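Local coordinates for lysosome-associated membrane glycoprotein 3 (Homo sapiens, PDB 4AKM), which is a lysosomal membrane glycoprotein that takes part in the unfolded protein response and in fusion of lysosomes with autophagosomes, at residues L62-T74 with Y81-D93. Residues are numbered along the deposited sequence; the frame is centred on the assembly and turned at random.
Sequences LNFQGGFVNLTFT and YISEVGAYLTVSD. With NAG (2-acetamido-2-deoxy-beta-D-glucopyranose), chain D.
Strands 67-75 and 80-90 form a beta hairpin of the membrane-proximal luminal domain, a LAMP-family beta prism, and the face bearing Phe-68, Asn-70 and Thr-72 carries an N-linked glycan. Antiparallel pairing is regular through Asn-70 and Gly-86, where Asn-70 N reaches Gly-86 O at 2.8 Å in a nearly straight bond (176°). Toward Thr-74 the register slips by one in a classic beta bulge: Ser-83 and Glu-84 both face Thr-72, whose carbonyl O accepts from Ser-83 N (2.6 Å) and Glu-84 N (3.0 Å). Within the bulge, the side chain of Ser-83 points toward the partner strand, and its OG lies 2.9 Å from Thr-74 OG1 in a hydrogen bond that either hydroxyl could donate. C1 of N-acetylglucosamine is covalently bound to Asn-70 ND2, and the sugar O6 is hydrogen-bonded to OG1 of Thr-72 (2.6 Å), which completes the Asn-Leu-Thr sequon. The acetamido methyl C8 lies over one face of the Phe-68 ring, while Tyr-88 CB covers the other, 3.5 Å from the ring centroid. With CG anti to the backbone N (chi1 -176°), the Tyr-88 ring is carried past Phe-68, nearly parallel to it (12°) but barely overlapping. On the reverse face, Leu-71 CD2 packs alongside Val-85 CG1 (3.7 Å), and Phe-73 lies beside Ile-82. That apolar face meets strand 14-27 through Met-21 and Ile-17, and the hairpin sits between strands 57-64 and 97-110 in its five-stranded sheet.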
loop_
_atom_site.group_PDB
_atom_site.type_symbol
_atom_site.label_atom_id
_atom_site.label_comp_id
_atom_site.label_asym_id
_atom_site.label_seq_id
_atom_site.Cartn_x
_atom_site.Cartn_y
_atom_site.Cartn_z
ATOM N N LEU A 62 5.760 0.239 -5.112
ATOM C CA LEU A 62 6.472 -1.001 -4.871
ATOM C C LEU A 62 6.434 -1.816 -6.141
ATOM O O LEU A 62 5.366 -2.168 -6.625
ATOM C CB LEU A 62 5.792 -1.777 -3.756
ATOM C CG LEU A 62 5.573 -0.999 -2.459
ATOM C CD1 LEU A 62 4.754 -1.826 -1.494
ATOM C CD2 LEU A 62 6.900 -0.608 -1.834
ATOM N N ASN A 63 7.599 -2.114 -6.689
ATOM C CA ASN A 63 7.650 -2.886 -7.917
ATOM C C ASN A 63 8.219 -4.264 -7.700
ATOM O O ASN A 63 9.114 -4.455 -6.882
ATOM C CB ASN A 63 8.444 -2.156 -9.001
ATOM C CG ASN A 63 7.555 -1.616 -10.096
ATOM O OD1 ASN A 63 7.216 -0.429 -10.109
ATOM N ND2 ASN A 63 7.151 -2.494 -11.020
ATOM N N PHE A 64 7.696 -5.223 -8.450
ATOM C CA PHE A 64 8.157 -6.590 -8.345
ATOM C C PHE A 64 8.014 -7.237 -9.695
ATOM O O PHE A 64 7.403 -6.676 -10.598
ATOM C CB PHE A 64 7.340 -7.358 -7.293
ATOM C CG PHE A 64 5.858 -7.187 -7.440
ATOM C CD1 PHE A 64 5.144 -7.954 -8.347
ATOM C CD2 PHE A 64 5.182 -6.249 -6.685
ATOM C CE1 PHE A 64 3.785 -7.789 -8.495
ATOM C CE2 PHE A 64 3.827 -6.082 -6.823
ATOM C CZ PHE A 64 3.122 -6.853 -7.731
ATOM N N GLN A 65 8.586 -8.420 -9.837
ATOM C CA GLN A 65 8.401 -9.165 -11.063
ATOM C C GLN A 65 6.934 -9.517 -11.224
ATOM O O GLN A 65 6.386 -10.313 -10.462
ATOM C CB GLN A 65 9.262 -10.426 -11.071
ATOM C CG GLN A 65 10.328 -10.413 -12.146
ATOM C CD GLN A 65 11.288 -9.244 -11.992
ATOM O OE1 GLN A 65 11.105 -8.182 -12.599
ATOM N NE2 GLN A 65 12.321 -9.437 -11.177
ATOM N N GLY A 66 6.300 -8.906 -12.218
ATOM C CA GLY A 66 4.910 -9.181 -12.516
ATOM C C GLY A 66 4.048 -7.939 -12.460
ATOM O O GLY A 66 2.978 -7.889 -13.057
ATOM N N GLY A 67 4.512 -6.930 -11.736
ATOM C CA GLY A 67 3.760 -5.701 -11.618
ATOM C C GLY A 67 4.164 -4.826 -10.455
ATOM O O GLY A 67 5.341 -4.733 -10.103
ATOM N N PHE A 68 3.169 -4.191 -9.849
ATOM C CA PHE A 68 3.430 -3.203 -8.818
ATOM C C PHE A 68 2.210 -2.920 -7.968
ATOM O O PHE A 68 1.071 -3.236 -8.341
ATOM C CB PHE A 68 3.887 -1.885 -9.454
ATOM C CG PHE A 68 2.868 -1.267 -10.385
ATOM C CD1 PHE A 68 1.806 -0.526 -9.887
ATOM C CD2 PHE A 68 2.977 -1.426 -11.755
ATOM C CE1 PHE A 68 0.867 0.033 -10.734
ATOM C CE2 PHE A 68 2.047 -0.858 -12.610
ATOM C CZ PHE A 68 0.986 -0.131 -12.099
ATOM N N VAL A 69 2.468 -2.292 -6.831
ATOM C CA VAL A 69 1.417 -1.732 -6.003
ATOM C C VAL A 69 1.775 -0.284 -5.712
ATOM O O VAL A 69 2.886 0.024 -5.282
ATOM C CB VAL A 69 1.228 -2.507 -4.678
ATOM C CG1 VAL A 69 0.232 -1.788 -3.781
ATOM C CG2 VAL A 69 0.766 -3.924 -4.949
ATOM N N ASN A 70 0.823 0.603 -5.963
ATOM C CA ASN A 70 1.035 2.024 -5.803
ATOM C C ASN A 70 0.094 2.593 -4.758
ATOM O O ASN A 70 -1.129 2.580 -4.925
ATOM C CB ASN A 70 0.843 2.738 -7.140
ATOM C CG ASN A 70 1.503 4.100 -7.173
ATOM O OD1 ASN A 70 2.314 4.436 -6.311
ATOM N ND2 ASN A 70 1.161 4.892 -8.178
ATOM N N LEU A 71 0.687 3.078 -3.674
ATOM C CA LEU A 71 -0.045 3.711 -2.594
ATOM C C LEU A 71 0.153 5.217 -2.657
ATOM O O LEU A 71 1.254 5.707 -2.449
ATOM C CB LEU A 71 0.439 3.176 -1.243
ATOM C CG LEU A 71 0.283 1.668 -1.024
ATOM C CD1 LEU A 71 0.652 1.276 0.394
ATOM C CD2 LEU A 71 -1.132 1.218 -1.353
ATOM N N THR A 72 -0.918 5.943 -2.952
ATOM C CA THR A 72 -0.877 7.399 -2.983
ATOM C C THR A 72 -1.466 8.016 -1.719
ATOM O O THR A 72 -2.594 7.682 -1.318
ATOM C CB THR A 72 -1.630 7.963 -4.202
ATOM O OG1 THR A 72 -0.926 7.630 -5.405
ATOM C CG2 THR A 72 -1.757 9.472 -4.096
ATOM N N PHE A 73 -0.696 8.928 -1.122
ATOM C CA PHE A 73 -1.068 9.634 0.101
ATOM C C PHE A 73 -1.394 11.110 -0.143
ATOM O O PHE A 73 -0.724 11.786 -0.927
ATOM C CB PHE A 73 0.072 9.571 1.117
ATOM C CG PHE A 73 0.538 8.182 1.435
ATOM C CD1 PHE A 73 1.450 7.536 0.611
ATOM C CD2 PHE A 73 0.088 7.532 2.574
ATOM C CE1 PHE A 73 1.885 6.267 0.903
ATOM C CE2 PHE A 73 0.523 6.267 2.871
ATOM C CZ PHE A 73 1.422 5.630 2.034
ATOM N N THR A 74 -2.411 11.598 0.561
ATOM C CA THR A 74 -2.793 13.007 0.554
ATOM C C THR A 74 -2.904 13.485 2.003
ATOM O O THR A 74 -3.454 12.778 2.850
ATOM C CB THR A 74 -4.154 13.218 -0.173
ATOM O OG1 THR A 74 -3.981 13.051 -1.585
ATOM C CG2 THR A 74 -4.720 14.605 0.085
ATOM N N TYR A 81 -3.775 10.572 4.820
ATOM C CA TYR A 81 -4.422 9.291 4.559
ATOM C C TYR A 81 -3.957 8.753 3.220
ATOM O O TYR A 81 -3.361 9.483 2.426
ATOM C CB TYR A 81 -5.949 9.455 4.559
ATOM C CG TYR A 81 -6.444 10.586 3.684
ATOM C CD1 TYR A 81 -6.555 11.881 4.181
ATOM C CD2 TYR A 81 -6.789 10.364 2.359
ATOM C CE1 TYR A 81 -6.996 12.919 3.379
ATOM C CE2 TYR A 81 -7.232 11.394 1.550
ATOM C CZ TYR A 81 -7.336 12.669 2.062
ATOM O OH TYR A 81 -7.780 13.691 1.251
ATOM N N ILE A 82 -4.207 7.472 2.971
ATOM C CA ILE A 82 -4.005 6.928 1.636
ATOM C C ILE A 82 -5.184 7.372 0.787
ATOM O O ILE A 82 -6.328 7.057 1.100
ATOM C CB ILE A 82 -3.929 5.389 1.636
ATOM C CG1 ILE A 82 -2.606 4.911 2.232
ATOM C CG2 ILE A 82 -4.085 4.848 0.223
ATOM C CD1 ILE A 82 -2.608 3.448 2.629
ATOM N N SER A 83 -4.906 8.118 -0.277
ATOM C CA SER A 83 -5.964 8.651 -1.125
ATOM C C SER A 83 -6.150 7.858 -2.417
ATOM O O SER A 83 -7.164 8.007 -3.100
ATOM C CB SER A 83 -5.709 10.123 -1.449
ATOM O OG SER A 83 -4.560 10.270 -2.260
ATOM N N GLU A 84 -5.179 7.017 -2.766
ATOM C CA GLU A 84 -5.349 6.203 -3.973
ATOM C C GLU A 84 -4.608 4.871 -3.910
ATOM O O GLU A 84 -3.516 4.790 -3.354
ATOM C CB GLU A 84 -4.926 6.993 -5.221
ATOM C CG GLU A 84 -5.018 6.207 -6.525
ATOM C CD GLU A 84 -4.981 7.098 -7.752
ATOM O OE1 GLU A 84 -5.853 7.987 -7.857
ATOM O OE2 GLU A 84 -4.087 6.910 -8.609
ATOM N N VAL A 85 -5.203 3.813 -4.458
ATOM C CA VAL A 85 -4.462 2.552 -4.550
ATOM C C VAL A 85 -4.547 1.921 -5.927
ATOM O O VAL A 85 -5.627 1.679 -6.442
ATOM C CB VAL A 85 -4.905 1.503 -3.514
ATOM C CG1 VAL A 85 -3.944 0.322 -3.542
ATOM C CG2 VAL A 85 -4.963 2.107 -2.122
ATOM N N GLY A 86 -3.392 1.646 -6.516
ATOM C CA GLY A 86 -3.361 1.012 -7.810
ATOM C C GLY A 86 -2.548 -0.254 -7.741
ATOM O O GLY A 86 -1.626 -0.359 -6.949
ATOM N N ALA A 87 -2.903 -1.230 -8.564
ATOM C CA ALA A 87 -2.095 -2.430 -8.668
ATOM C C ALA A 87 -2.116 -3.011 -10.070
ATOM O O ALA A 87 -3.052 -2.789 -10.858
ATOM C CB ALA A 87 -2.517 -3.467 -7.653
ATOM N N TYR A 88 -1.061 -3.761 -10.352
ATOM C CA TYR A 88 -0.855 -4.368 -11.648
ATOM C C TYR A 88 -0.175 -5.697 -11.376
ATOM O O TYR A 88 0.819 -5.751 -10.647
ATOM C CB TYR A 88 0.054 -3.450 -12.454
ATOM C CG TYR A 88 0.346 -3.824 -13.889
ATOM C CD1 TYR A 88 1.304 -4.783 -14.199
ATOM C CD2 TYR A 88 -0.293 -3.173 -14.936
ATOM C CE1 TYR A 88 1.595 -5.108 -15.509
ATOM C CE2 TYR A 88 -0.006 -3.490 -16.256
ATOM C CZ TYR A 88 0.940 -4.458 -16.535
ATOM O OH TYR A 88 1.232 -4.780 -17.842
ATOM N N LEU A 89 -0.715 -6.767 -11.950
ATOM C CA LEU A 89 -0.224 -8.110 -11.676
ATOM C C LEU A 89 -0.295 -8.997 -12.910
ATOM O O LEU A 89 -1.343 -9.114 -13.522
ATOM C CB LEU A 89 -1.044 -8.749 -10.551
ATOM C CG LEU A 89 -0.596 -10.153 -10.156
ATOM C CD1 LEU A 89 0.831 -10.109 -9.644
ATOM C CD2 LEU A 89 -1.527 -10.746 -9.121
ATOM N N THR A 90 0.819 -9.631 -13.264
ATOM C CA THR A 90 0.837 -10.572 -14.380
ATOM C C THR A 90 0.769 -12.011 -13.882
ATOM O O THR A 90 1.500 -12.390 -12.968
ATOM C CB THR A 90 2.112 -10.414 -15.232
ATOM O OG1 THR A 90 2.339 -9.029 -15.518
ATOM C CG2 THR A 90 1.981 -11.175 -16.541
ATOM N N VAL A 91 -0.113 -12.811 -14.474
ATOM C CA VAL A 91 -0.089 -14.257 -14.245
ATOM C C VAL A 91 0.376 -14.966 -15.521
ATOM O O VAL A 91 -0.008 -14.585 -16.628
ATOM C CB VAL A 91 -1.453 -14.812 -13.750
ATOM C CG1 VAL A 91 -1.875 -14.119 -12.469
ATOM C CG2 VAL A 91 -2.526 -14.663 -14.810
ATOM N N SER A 92 1.221 -15.982 -15.372
ATOM C CA SER A 92 1.824 -16.628 -16.537
ATOM C C SER A 92 0.830 -17.468 -17.333
ATOM O O SER A 92 0.819 -17.418 -18.566
ATOM C CB SER A 92 3.025 -17.487 -16.128
ATOM O OG SER A 92 3.666 -18.043 -17.265
ATOM N N ASP A 93 0.008 -18.235 -16.616
ATOM C CA ASP A 93 -0.963 -19.142 -17.232
ATOM C C ASP A 93 -2.363 -18.974 -16.630
ATOM O O ASP A 93 -2.540 -19.092 -15.417
ATOM C CB ASP A 93 -0.505 -20.600 -17.171
ATOM C CG ASP A 93 0.482 -20.944 -18.280
ATOM O OD1 ASP A 93 0.199 -20.626 -19.462
ATOM O OD2 ASP A 93 1.548 -21.522 -17.978
HETATM C C1 NAG D . 1.603 6.217 -8.519
HETATM C C2 NAG D . 1.442 6.114 -10.028
HETATM C C3 NAG D . 1.901 7.406 -10.698
HETATM C C4 NAG D . 1.214 8.611 -10.066
HETATM C C5 NAG D . 1.263 8.561 -8.542
HETATM C C6 NAG D . 0.339 9.616 -7.954
HETATM C C7 NAG D . 1.604 3.970 -11.156
HETATM C C8 NAG D . 2.508 3.064 -11.936
HETATM N N2 NAG D . 2.196 4.977 -10.522
HETATM O O3 NAG D . 1.587 7.351 -12.072
HETATM O O4 NAG D . 1.836 9.803 -10.496
HETATM O O5 NAG D . 0.853 7.308 -8.036
HETATM O O6 NAG D . 0.409 9.536 -6.549
HETATM O O7 NAG D . 0.387 3.771 -11.123
#